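Local coordinates for protein aeromonas extracellular serine protease (Aeromonas sobria, PDB 3WQB) that cleaves peptide bonds after paired basic residues, one of them lysine, as a calcium-binding, furin-like extracellular serine protease and probable virulence factor, at residues L38-S41 / G42-G45; G344-A347 / L348-A352. The protein carries 1 engineered substitution. All blocks are in the same frame, centred on the assembly; numbering follows the deposited sequence.

Interaction 1: residues L38-S41 / G42-G45; sequences LLNS and GQDG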
# COMPACT_ATOMS: atom_id res chain seq x y z
N LEU A 38 21.29 0.22 1.26
CA LEU A 38 22.02 1.41 0.81
C LEU A 38 23.01 1.03 -0.30
O LEU A 38 23.10 1.71 -1.32
CB LEU A 38 22.80 2.05 1.96
CG LEU A 38 22.04 2.56 3.18
CD1 LEU A 38 23.03 3.16 4.16
CD2 LEU A 38 20.98 3.58 2.77
N LEU A 39 23.75 -0.05 -0.07
CA LEU A 39 24.76 -0.54 -1.00
C LEU A 39 24.94 -2.01 -0.68
O LEU A 39 25.35 -2.39 0.43
CB LEU A 39 26.08 0.24 -0.84
CG LEU A 39 27.17 0.07 -1.90
CD1 LEU A 39 28.19 1.18 -1.79
CD2 LEU A 39 27.88 -1.28 -1.77
N ASN A 40 24.58 -2.84 -1.65
CA ASN A 40 24.59 -4.29 -1.49
C ASN A 40 25.87 -4.85 -2.07
O ASN A 40 26.04 -4.89 -3.29
CB ASN A 40 23.38 -4.89 -2.19
CG ASN A 40 23.22 -6.38 -1.97
OD1 ASN A 40 24.16 -7.09 -1.59
ND2 ASN A 40 22.01 -6.87 -2.20
N SER A 41 26.78 -5.25 -1.18
CA SER A 41 28.05 -5.86 -1.59
C SER A 41 28.03 -7.37 -1.33
O SER A 41 29.08 -8.00 -1.27
CB SER A 41 29.20 -5.23 -0.80
OG SER A 41 29.02 -5.46 0.58
N GLY A 42 26.84 -7.93 -1.17
CA GLY A 42 26.71 -9.36 -0.85
C GLY A 42 26.87 -9.63 0.64
O GLY A 42 27.07 -10.79 1.04
N GLN A 43 26.74 -8.59 1.46
CA GLN A 43 26.90 -8.71 2.92
C GLN A 43 25.64 -9.32 3.54
O GLN A 43 24.55 -9.27 2.96
CB GLN A 43 27.27 -7.38 3.57
CG GLN A 43 26.14 -6.34 3.63
CD GLN A 43 26.06 -5.47 2.39
OE1 GLN A 43 25.75 -5.95 1.30
NE2 GLN A 43 26.29 -4.16 2.57
N ASP A 44 25.80 -9.90 4.73
CA ASP A 44 24.71 -10.68 5.31
C ASP A 44 23.71 -9.90 6.16
O ASP A 44 22.68 -10.46 6.54
CB ASP A 44 25.25 -11.93 6.05
CG ASP A 44 26.16 -11.59 7.24
OD1 ASP A 44 26.14 -10.44 7.73
OD2 ASP A 44 26.90 -12.51 7.67
N GLY A 45 23.96 -8.62 6.42
CA GLY A 45 23.09 -7.86 7.33
C GLY A 45 22.92 -8.50 8.71
O GLY A 45 21.88 -8.31 9.36
O HOH W 1 23.50 -8.98 0.43
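Asn40 OD1 is gripped by two donors. The backbone N of Gly42 gives it a hydrogen bond of 2.8 Å (N to OD1). This donor lies in the plane of the Asn40 carbonyl, and the N-H...O angle is 155°. A water donates the second bond, at 2.8 Å from Asn40 OD1. The same water donates to Gln43 O, also at 2.8 Å, and so ties the Asn40 side chain to the backbone one residue beyond Gly42. The other end of the Asn40 amide is held as well, because ND2 is bonded to Asn55 O and Ala263 O. These partners fix the rotation of the amide.

Gln43 folds back over the same turn. Its chain is bent by the turn about CB-CG (chi2 -88°), which brings the amide toward the backbone of residues 39 to 41. Gln43 OE1 accepts from Ser41 N at 2.8 Å, with the donor tilted from the carbonyl plane. Gln43 NE2 donates to Leu39 O at 2.9 Å, close to the line of that C=O bond. One side-chain amide thus uses both its carbonyl and its N-H against the main chain. NE2 also bonds Asp33 O, which links the turn to the preceding chain. The Asn40 and Gln43 amide planes are steeply inclined to each other. Their oxygens, OD1 and OE1, are 3.5 Å apart, and each is directed to a separate N-H.

Gly42, with a positive phi of 83°, turns the chain at this corner. The bond from Asn40 OD1 to Gly42 N makes an Asx turn, here reinforced by the Gln43 amide, in an N-terminal loop of the subtilisin domain.

Interaction 2: residues G344-A347 / L348-A352; sequences GAMA and LLMSA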
# COMPACT_ATOMS: atom_id res chain seq x y z
N GLY A 344 12.52 7.54 1.38
CA GLY A 344 13.88 8.04 1.40
C GLY A 344 14.38 8.41 0.01
O GLY A 344 14.95 9.49 -0.17
N ALA A 345 14.12 7.55 -0.97
CA ALA A 345 14.52 7.83 -2.36
C ALA A 345 13.85 9.11 -2.86
O ALA A 345 14.49 9.97 -3.48
CB ALA A 345 14.15 6.65 -3.26
N MET A 346 12.55 9.23 -2.59
CA MET A 346 11.79 10.42 -2.92
C MET A 346 12.40 11.66 -2.26
O MET A 346 12.55 12.70 -2.91
CB MET A 346 10.34 10.24 -2.48
CG MET A 346 9.39 11.28 -3.01
SD MET A 346 9.16 11.20 -4.81
CE MET A 346 8.14 9.75 -5.06
N ALA A 347 12.75 11.55 -0.98
CA ALA A 347 13.34 12.68 -0.27
C ALA A 347 14.68 13.09 -0.89
O ALA A 347 14.99 14.28 -0.99
CB ALA A 347 13.51 12.37 1.20
N LEU A 348 15.46 12.12 -1.34
CA LEU A 348 16.72 12.43 -2.02
C LEU A 348 16.45 13.25 -3.28
O LEU A 348 17.05 14.31 -3.50
CB LEU A 348 17.50 11.15 -2.36
CG LEU A 348 18.05 10.38 -1.16
CD1 LEU A 348 18.82 9.15 -1.61
CD2 LEU A 348 18.94 11.27 -0.31
N LEU A 349 15.52 12.78 -4.10
CA LEU A 349 15.21 13.46 -5.35
C LEU A 349 14.68 14.85 -5.10
O LEU A 349 15.09 15.81 -5.75
CB LEU A 349 14.22 12.65 -6.17
CG LEU A 349 14.67 11.27 -6.63
CD1 LEU A 349 13.59 10.66 -7.47
CD2 LEU A 349 15.99 11.30 -7.37
N MET A 350 13.76 14.97 -4.15
CA MET A 350 13.20 16.26 -3.80
C MET A 350 14.26 17.23 -3.31
O MET A 350 14.21 18.42 -3.61
CB MET A 350 12.10 16.12 -2.75
CG MET A 350 10.84 15.46 -3.27
SD MET A 350 9.69 15.21 -1.91
CE MET A 350 8.21 14.77 -2.82
N SER A 351 15.23 16.74 -2.55
CA SER A 351 16.27 17.62 -2.02
C SER A 351 17.19 18.13 -3.13
O SER A 351 17.67 19.26 -3.06
CB SER A 351 17.07 16.97 -0.89
OG SER A 351 17.94 15.95 -1.34
N ALA A 352 17.42 17.30 -4.15
CA ALA A 352 18.27 17.64 -5.29
C ALA A 352 17.57 18.57 -6.27
O ALA A 352 18.21 19.43 -6.89
CB ALA A 352 18.72 16.39 -6.01
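Met346 swings CG away from its backbone N (chi1 -168°) and then bends at both chi2 and chi3. Met350 sets CG beside its own N (chi1 -70°) and runs extended to its methyl. One turn apart on the helix, the two thioether chains therefore slant across each other. Met350 CE rests on Met346 CG at 3.7 Å. Nearer the backbone, Met350 CG packs on Met346 O at 3.3 Å. That oxygen also accepts Met350 N at 2.9 Å, in a nearly straight bond. The methionine pair faces Leu361 of helix 358-368 and Ala211 of strand 211-215.

Leu348 and Leu349 repeat the pattern, with CG of each at 3.4 Å from Gly344 O and Ala345 O, respectively. Leu349 also meets Ala422 and Leu423. Ser351 OG donates to the i-3 carbonyl, Leu348 O, at 2.9 Å, and has a second bond with Gly69 N. Leu348 O also takes Ala352 N. The backbone i+4 to i bonds and the methionine and leucine contacts are those of a largely buried alpha-helix of the subtilisin fold, packed against strand 211-215 of the parallel sheet and against helices 358-368 and 419-426.

Overall arrangement
Interaction 1 comes first along the chain, in a loop before helix 60-64. Interaction 2 follows some 300 residues later, in the C-terminal half of helix 335-352. Their centres are about 22 Å apart, and their nearest atoms are about 7 Å apart without touching. Both belong to the subtilisin domain. The first is a polar turn at the surface, and the second is a mostly buried, mainly apolar stretch of helix. Ala336, an engineered residue, lies in the first turn of helix 335-352. Interaction 2 thus lies further along the helix whose start carries the predicted charge-relay serine position, as in other subtilases, while interaction 1 belongs to the N-terminal loops.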